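Local coordinates for Endonuclease/exonuclease/phosphatase domain-containing protein (Enterococcus faecalis, PDB 3L1W) that is of unknown biochemical function but belongs to the endonuclease/exonuclease/phosphatase family and may act as a 3'-5' RNA exonuclease, at residues L61-E66 with T88-L93; A112-F117 with P125-N130; A190-P195 with T227-D232. All coordinates share one frame; numbering follows the deposited sequence.

Interaction 1: L61-E66 with T88-L93; sequences LSAERE and TGYFWL. With EDO (1,2-ethanediol), chain K.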
# COMPACT_ATOMS: atom_id res chain seq x y z
N LEU A 61 23.13 -0.37 2.39
CA LEU A 61 24.25 -1.29 2.38
C LEU A 61 24.28 -1.93 1.00
O LEU A 61 23.24 -2.37 0.51
CB LEU A 61 24.02 -2.37 3.43
CG LEU A 61 24.90 -3.61 3.34
CD1 LEU A 61 26.33 -3.28 3.76
CD2 LEU A 61 24.32 -4.70 4.23
N SER A 62 25.44 -1.99 0.37
CA SER A 62 25.48 -2.60 -0.96
C SER A 62 26.79 -3.33 -1.23
O SER A 62 27.79 -3.11 -0.55
CB SER A 62 25.24 -1.57 -2.06
OG SER A 62 26.34 -0.68 -2.19
N ALA A 63 26.76 -4.19 -2.24
CA ALA A 63 27.94 -4.92 -2.69
C ALA A 63 27.65 -5.35 -4.11
O ALA A 63 26.49 -5.43 -4.51
CB ALA A 63 28.19 -6.13 -1.81
N GLU A 64 28.68 -5.61 -4.90
CA GLU A 64 28.43 -5.99 -6.29
C GLU A 64 29.25 -7.21 -6.69
O GLU A 64 30.21 -7.57 -6.02
CB GLU A 64 28.59 -4.80 -7.24
CG GLU A 64 29.90 -4.07 -7.12
CD GLU A 64 31.05 -4.87 -7.68
OE1 GLU A 64 30.95 -5.31 -8.84
OE2 GLU A 64 32.05 -5.06 -6.95
N ARG A 65 28.86 -7.84 -7.79
CA ARG A 65 29.33 -9.18 -8.08
C ARG A 65 30.66 -9.26 -8.83
O ARG A 65 31.28 -10.31 -8.87
CB ARG A 65 28.24 -9.99 -8.80
CG ARG A 65 27.97 -9.55 -10.22
CD ARG A 65 26.70 -10.19 -10.77
NE ARG A 65 26.61 -10.00 -12.22
CZ ARG A 65 25.62 -10.44 -12.98
NH1 ARG A 65 25.63 -10.21 -14.28
NH2 ARG A 65 24.61 -11.10 -12.44
N GLU A 66 31.11 -8.14 -9.39
CA GLU A 66 32.38 -8.16 -10.12
C GLU A 66 33.59 -7.99 -9.22
O GLU A 66 34.67 -8.48 -9.52
CB GLU A 66 32.39 -7.13 -11.26
CG GLU A 66 31.34 -7.38 -12.33
CD GLU A 66 31.48 -8.74 -13.00
OE1 GLU A 66 32.63 -9.22 -13.14
OE2 GLU A 66 30.45 -9.33 -13.39
N THR A 88 27.97 -6.67 8.80
CA THR A 88 27.56 -6.91 7.42
C THR A 88 28.67 -7.62 6.65
O THR A 88 29.84 -7.58 7.03
CB THR A 88 27.21 -5.60 6.69
OG1 THR A 88 26.69 -5.90 5.39
CG2 THR A 88 28.45 -4.73 6.54
N GLY A 89 28.30 -8.27 5.55
CA GLY A 89 29.28 -8.90 4.71
C GLY A 89 28.67 -9.41 3.43
O GLY A 89 27.45 -9.32 3.23
N TYR A 90 29.53 -9.93 2.56
CA TYR A 90 29.07 -10.56 1.34
C TYR A 90 30.09 -11.56 0.85
O TYR A 90 31.26 -11.52 1.25
CB TYR A 90 28.76 -9.53 0.26
CG TYR A 90 29.95 -8.79 -0.30
CD1 TYR A 90 30.45 -9.09 -1.56
CD2 TYR A 90 30.55 -7.75 0.42
CE1 TYR A 90 31.52 -8.40 -2.09
CE2 TYR A 90 31.63 -7.06 -0.10
CZ TYR A 90 32.11 -7.39 -1.36
OH TYR A 90 33.18 -6.71 -1.89
N PHE A 91 29.64 -12.47 -0.00
CA PHE A 91 30.52 -13.51 -0.52
C PHE A 91 29.96 -14.01 -1.83
O PHE A 91 28.78 -13.79 -2.15
CB PHE A 91 30.65 -14.65 0.48
CG PHE A 91 29.34 -15.22 0.95
CD1 PHE A 91 28.75 -16.27 0.28
CD2 PHE A 91 28.69 -14.69 2.06
CE1 PHE A 91 27.54 -16.79 0.71
CE2 PHE A 91 27.49 -15.21 2.49
CZ PHE A 91 26.90 -16.26 1.82
N TRP A 92 30.81 -14.69 -2.59
CA TRP A 92 30.43 -15.26 -3.87
C TRP A 92 29.84 -16.66 -3.70
O TRP A 92 30.25 -17.42 -2.82
CB TRP A 92 31.64 -15.26 -4.82
CG TRP A 92 31.84 -13.90 -5.38
CD1 TRP A 92 31.35 -13.42 -6.56
CD2 TRP A 92 32.53 -12.80 -4.76
NE1 TRP A 92 31.70 -12.10 -6.72
CE2 TRP A 92 32.43 -11.70 -5.63
CE3 TRP A 92 33.24 -12.66 -3.56
CZ2 TRP A 92 33.01 -10.46 -5.35
CZ3 TRP A 92 33.81 -11.43 -3.28
CH2 TRP A 92 33.70 -10.35 -4.17
N LEU A 93 28.85 -16.97 -4.52
CA LEU A 93 28.19 -18.26 -4.45
C LEU A 93 28.94 -19.27 -5.31
O LEU A 93 28.44 -19.74 -6.33
CB LEU A 93 26.73 -18.12 -4.91
CG LEU A 93 25.93 -16.99 -4.23
CD1 LEU A 93 24.45 -17.10 -4.59
CD2 LEU A 93 26.09 -16.99 -2.73
C1 EDO K . 31.49 -14.85 5.30
O1 EDO K . 31.10 -15.39 6.57
C2 EDO K . 30.32 -14.07 4.72
O2 EDO K . 30.70 -12.73 4.37
O HOH W 1 31.25 -4.67 -3.80
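The indole of Trp92 points its N-H edge at the backbone of 61-66. Its NE1 donates to Arg65 O at 2.8 Å, and the bond is nearly straight (170°). The oxygen lies in the indole plane, while NE1 sits above the carbonyl plane of Arg65. The acceptor lies just past the end of strand 59-64. The two strands run roughly parallel, their axes 8.1 Å apart, too far for backbone pairing. Side chains fill the gap, one reaching a backbone oxygen. Tyr90 CG takes the crowded position between its backbone N and carbonyl carbon (chi1 68°), which lays the ring flat over Ala63. Ala63 CB sits 3.6 Å from the ring centroid, close to the ring normal, in a CH-pi contact. A water accepts from Glu64 N and reaches Tyr90 OH weakly. Further along, Leu61 and Thr88 meet tip to tip. Leu61 CD2 comes 2.9 Å from Thr88 OG1 in one of the two conformers of Thr88, a tight approach. That hydroxyl is hydrogen-bonded to Trp114 O. Strands 59-64 and 83-92 are outer strands of two different sheets, so the contact closes one side of the two-sheet sandwich of the DNase I-like fold.

Interaction 2: A112-F117 with P125-N130; sequences ALWGLF and PFLVIN. With EDO (1,2-ethanediol), chain K.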
# COMPACT_ATOMS: atom_id res chain seq x y z
N ALA A 112 25.96 -13.19 -2.35
CA ALA A 112 24.94 -12.95 -1.33
C ALA A 112 25.43 -11.81 -0.46
O ALA A 112 26.63 -11.69 -0.18
CB ALA A 112 24.70 -14.20 -0.50
N LEU A 113 24.49 -10.97 -0.05
CA LEU A 113 24.78 -9.84 0.81
C LEU A 113 23.98 -10.06 2.09
O LEU A 113 22.78 -10.32 2.03
CB LEU A 113 24.31 -8.54 0.13
CG LEU A 113 24.38 -7.24 0.94
CD1 LEU A 113 25.81 -6.92 1.37
CD2 LEU A 113 23.75 -6.04 0.19
N TRP A 114 24.63 -9.97 3.24
CA TRP A 114 23.93 -10.19 4.50
C TRP A 114 24.20 -9.07 5.50
O TRP A 114 25.18 -8.32 5.39
CB TRP A 114 24.30 -11.56 5.08
CG TRP A 114 25.77 -11.67 5.40
CD1 TRP A 114 26.75 -12.13 4.57
CD2 TRP A 114 26.41 -11.29 6.62
NE1 TRP A 114 27.97 -12.05 5.20
CE2 TRP A 114 27.79 -11.54 6.46
CE3 TRP A 114 25.96 -10.74 7.82
CZ2 TRP A 114 28.72 -11.28 7.47
CZ3 TRP A 114 26.88 -10.49 8.82
CH2 TRP A 114 28.24 -10.76 8.64
N GLY A 115 23.31 -8.96 6.48
CA GLY A 115 23.49 -8.02 7.58
C GLY A 115 22.95 -8.60 8.87
O GLY A 115 21.94 -9.31 8.88
N LEU A 116 23.65 -8.31 9.96
CA LEU A 116 23.16 -8.63 11.29
C LEU A 116 22.60 -7.34 11.85
O LEU A 116 23.30 -6.32 11.91
CB LEU A 116 24.29 -9.17 12.17
CG LEU A 116 23.85 -9.79 13.50
CD1 LEU A 116 23.05 -11.07 13.27
CD2 LEU A 116 25.07 -10.06 14.39
N PHE A 117 21.32 -7.37 12.22
CA PHE A 117 20.60 -6.16 12.61
C PHE A 117 20.03 -6.31 14.02
O PHE A 117 19.92 -7.42 14.55
CB PHE A 117 19.44 -5.90 11.65
CG PHE A 117 19.87 -5.45 10.27
CD1 PHE A 117 20.11 -6.38 9.27
CD2 PHE A 117 20.04 -4.10 10.00
CE1 PHE A 117 20.52 -5.96 8.00
CE2 PHE A 117 20.45 -3.68 8.74
CZ PHE A 117 20.68 -4.60 7.74
N PRO A 125 19.92 -9.71 18.27
CA PRO A 125 20.14 -9.48 16.84
C PRO A 125 19.36 -10.46 15.98
O PRO A 125 18.93 -11.52 16.45
CB PRO A 125 21.64 -9.76 16.67
CG PRO A 125 22.21 -9.82 18.04
CD PRO A 125 21.10 -10.29 18.92
N PHE A 126 19.17 -10.10 14.71
CA PHE A 126 18.65 -11.03 13.72
C PHE A 126 19.45 -10.91 12.43
O PHE A 126 20.07 -9.88 12.15
CB PHE A 126 17.16 -10.82 13.46
CG PHE A 126 16.82 -9.48 12.87
CD1 PHE A 126 16.66 -8.37 13.69
CD2 PHE A 126 16.65 -9.33 11.51
CE1 PHE A 126 16.34 -7.13 13.16
CE2 PHE A 126 16.33 -8.09 10.96
CZ PHE A 126 16.17 -6.99 11.78
N LEU A 127 19.44 -11.99 11.64
CA LEU A 127 20.19 -12.05 10.40
C LEU A 127 19.30 -11.83 9.19
O LEU A 127 18.21 -12.42 9.09
CB LEU A 127 20.88 -13.41 10.29
CG LEU A 127 21.67 -13.69 9.01
CD1 LEU A 127 22.84 -12.74 8.88
CD2 LEU A 127 22.16 -15.14 9.02
N VAL A 128 19.74 -10.96 8.27
CA VAL A 128 19.06 -10.79 6.97
C VAL A 128 20.00 -11.26 5.85
O VAL A 128 21.15 -10.84 5.80
CB VAL A 128 18.69 -9.33 6.73
CG1 VAL A 128 18.09 -9.16 5.33
CG2 VAL A 128 17.72 -8.84 7.80
N ILE A 129 19.50 -12.11 4.96
CA ILE A 129 20.29 -12.60 3.84
C ILE A 129 19.56 -12.25 2.55
O ILE A 129 18.43 -12.69 2.33
CB ILE A 129 20.47 -14.14 3.88
CG1 ILE A 129 21.06 -14.59 5.23
CG2 ILE A 129 21.34 -14.60 2.72
CD1 ILE A 129 21.05 -16.11 5.43
N ASN A 130 20.20 -11.46 1.70
CA ASN A 130 19.64 -11.02 0.42
C ASN A 130 20.02 -12.03 -0.65
O ASN A 130 21.20 -12.19 -0.97
CB ASN A 130 20.20 -9.64 0.06
CG ASN A 130 19.51 -9.02 -1.14
OD1 ASN A 130 18.91 -9.72 -1.95
ND2 ASN A 130 19.61 -7.70 -1.27
C1 EDO K . 31.49 -14.85 5.30
O1 EDO K . 31.10 -15.39 6.57
C2 EDO K . 30.32 -14.07 4.72
O2 EDO K . 30.70 -12.73 4.37
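Strands 111-119 and 126-132 form an antiparallel beta hairpin within one of the two sheets of the DNase I-like sandwich. Five backbone hydrogen bonds tie the segments together. Gly115 and Val128 bond in both directions, as do Phe117 and Phe126. Asn130 N adds a bond to Leu113 O at 2.8 Å, nearly along the C=O axis.

Phe117 carries much of the side-chain packing. Its CB sits over the face of the Phe126 ring, offset toward the rim, and lies 3.4 Å from Phe126 CZ. Its CG is anti to the carbonyl carbon (chi1 -71°), which turns the ring back along the strand toward Gly115. Phe117 CD1 then meets Val128 CG2 at 3.7 Å. Phe117 CE1 lies 4.0 Å from Val128 CB. Within the same strand, Phe117 CE1 also comes 3.6 Å from Gly115 CA. The two phenyl rings are slid apart and barely overlap, so the two residues meet mainly through Phe117 CB on the Phe126 face. Tyr78 meets the Phe117 ring edge-to-face. Asn130 lies on this same face of the sheet. Its amide bonds to Ile41 O and Gln42 NE2, linking the hairpin to strand 38-44 of the other sheet.

Trp114, Leu116, Leu127 and Ile129 occupy the other face. Leu127 and Ile129 pack there on Ile156 of helix 153-158. The side chains of Leu116 and Pro125 lie side by side, pointing the same way, and touch through CG and CB. The Trp114 indole crosses Leu127 obliquely, with Trp114 CE3 3.9 Å from Leu127 CD1. At its far edge Trp114 NE1 donates to O2 of a bound 1,2-ethanediol, probably from the crystallisation liquor, at 2.9 Å and almost in the ring plane.

Interaction 3: A190-P195 with T227-D232; sequences ATHYGP and TASLTD. With FMT (formic acid), chain T.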
# COMPACT_ATOMS: atom_id res chain seq x y z
N ALA A 190 0.28 -16.91 7.11
CA ALA A 190 -0.76 -16.00 7.56
C ALA A 190 -1.60 -15.58 6.37
O ALA A 190 -1.60 -16.26 5.34
CB ALA A 190 -0.14 -14.79 8.25
N THR A 191 -2.30 -14.46 6.50
CA THR A 191 -3.08 -13.93 5.38
C THR A 191 -2.15 -13.28 4.36
O THR A 191 -1.22 -12.56 4.73
CB THR A 191 -4.12 -12.91 5.87
OG1 THR A 191 -4.86 -13.46 6.96
CG2 THR A 191 -5.07 -12.53 4.74
N HIS A 192 -2.39 -13.56 3.08
CA HIS A 192 -1.60 -12.97 2.00
C HIS A 192 -2.46 -12.05 1.14
O HIS A 192 -3.52 -12.45 0.66
CB HIS A 192 -0.98 -14.04 1.11
CG HIS A 192 -0.11 -13.48 0.02
ND1 HIS A 192 1.16 -13.01 0.26
CD2 HIS A 192 -0.35 -13.27 -1.29
CE1 HIS A 192 1.68 -12.56 -0.88
NE2 HIS A 192 0.77 -12.70 -1.83
N TYR A 193 -1.99 -10.82 0.94
CA TYR A 193 -2.74 -9.82 0.18
C TYR A 193 -2.07 -9.67 -1.18
O TYR A 193 -0.85 -9.60 -1.27
CB TYR A 193 -2.75 -8.48 0.92
CG TYR A 193 -3.52 -7.38 0.22
CD1 TYR A 193 -4.88 -7.49 0.01
CD2 TYR A 193 -2.87 -6.23 -0.23
CE1 TYR A 193 -5.60 -6.49 -0.63
CE2 TYR A 193 -3.57 -5.22 -0.89
CZ TYR A 193 -4.94 -5.35 -1.08
OH TYR A 193 -5.66 -4.38 -1.73
N GLY A 194 -2.88 -9.63 -2.24
CA GLY A 194 -2.34 -9.52 -3.58
C GLY A 194 -2.05 -10.87 -4.21
O GLY A 194 -2.38 -11.92 -3.64
N PRO A 195 -1.42 -10.86 -5.38
CA PRO A 195 -1.15 -12.13 -6.07
C PRO A 195 -0.08 -12.95 -5.33
O PRO A 195 0.79 -12.37 -4.68
CB PRO A 195 -0.63 -11.67 -7.44
CG PRO A 195 -0.02 -10.33 -7.19
CD PRO A 195 -0.88 -9.70 -6.11
N THR A 227 1.49 -11.15 4.82
CA THR A 227 2.39 -10.94 3.70
C THR A 227 1.59 -10.27 2.59
O THR A 227 0.36 -10.31 2.60
CB THR A 227 2.99 -12.26 3.17
OG1 THR A 227 1.94 -13.17 2.85
CG2 THR A 227 3.90 -12.90 4.23
N ALA A 228 2.29 -9.66 1.64
CA ALA A 228 1.62 -9.05 0.48
C ALA A 228 2.54 -8.95 -0.72
O ALA A 228 3.75 -8.76 -0.58
CB ALA A 228 1.08 -7.66 0.84
N SER A 229 1.96 -9.06 -1.91
CA SER A 229 2.64 -8.70 -3.15
C SER A 229 2.04 -7.37 -3.59
O SER A 229 0.82 -7.26 -3.72
CB SER A 229 2.40 -9.76 -4.23
OG SER A 229 3.05 -10.98 -3.90
N LEU A 230 2.89 -6.37 -3.82
CA LEU A 230 2.41 -5.00 -4.02
C LEU A 230 2.30 -4.66 -5.51
O LEU A 230 3.28 -4.71 -6.24
CB LEU A 230 3.37 -4.02 -3.33
CG LEU A 230 3.58 -4.33 -1.84
CD1 LEU A 230 4.59 -3.38 -1.22
CD2 LEU A 230 2.24 -4.26 -1.09
N THR A 231 1.09 -4.34 -5.96
CA THR A 231 0.83 -4.14 -7.39
C THR A 231 0.84 -2.67 -7.82
O THR A 231 0.25 -2.30 -8.84
CB THR A 231 -0.51 -4.80 -7.83
OG1 THR A 231 -1.60 -4.20 -7.12
CG2 THR A 231 -0.49 -6.31 -7.51
N ASP A 232 1.51 -1.83 -7.03
CA ASP A 232 1.65 -0.41 -7.36
C ASP A 232 2.03 -0.23 -8.83
O ASP A 232 2.92 -0.92 -9.35
CB ASP A 232 2.76 0.23 -6.53
CG ASP A 232 2.53 0.11 -5.04
OD1 ASP A 232 2.05 -0.95 -4.58
OD2 ASP A 232 2.87 1.08 -4.32
C FMT T . -3.77 -5.77 -4.57
O1 FMT T . -4.26 -6.91 -4.54
O2 FMT T . -3.32 -5.24 -5.59
O HOH W 2 1.19 -14.92 5.16
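His192 CG is anti to its backbone N (chi1 -178°), and Thr227 OG1 takes the crowded position between backbone N and carbonyl carbon (chi1 55°). These torsions bring His192 ND1 within 2.7 Å of Thr227 OG1, in a hydrogen bond at the imidazole edge. The other ring nitrogen, NE2, donates to Pro195 O at 2.9 Å. Both bonds together fix the rotation of the imidazole. Ser229 OG, set beside its own backbone N (chi1 -68°), also donates to Pro195 O, at 2.8 Å. It arrives nearly along the C=O axis, whereas NE2 comes from above the carbonyl plane. One carbonyl is thus gripped twice.

The backbones pair as parallel strands. Tyr193 N donates to Thr227 O, and Ser229 N donates to Tyr193 O at 2.9 Å. On the face away from His192, Tyr193 CB rests on Ala228 CB at 3.9 Å. Tyr193 OH bonds to Asp232 of the second subunit, and its ring stacks with Phe33 of that subunit. A formic acid molecule, probably from the crystallisation liquor, accepts from Thr231 OG1 through O2, and its O1 sits over one face of the Tyr193 ring, toward the rim. It also bonds to Ser233 N of the second subunit. The arrangement is a parallel pair at the edge of a mixed sheet, here forming part of a subunit interface.

In the fold
Interaction 2 is the buried contact, a hairpin held by regular backbone bonds and apolar packing. Interaction 1 is a surface contact and interaction 3 is partly buried. Both reach the same seven-stranded sheet through its outermost strands, 59-64 and 191-193, and their centres lie about 29 Å apart on opposite sides of the chain's centre. Interaction 1 joins that sheet to the other without backbone pairing, through side-chain contacts and one indole-to-carbonyl hydrogen bond. It adjoins interaction 2, because strands 83-92 and 111-119 are neighbours in the second sheet, and Gly89 and Thr88 bond to Trp114. Interaction 3 adds polar side chains to strand pairing and meets the second subunit, which touches neither other contact.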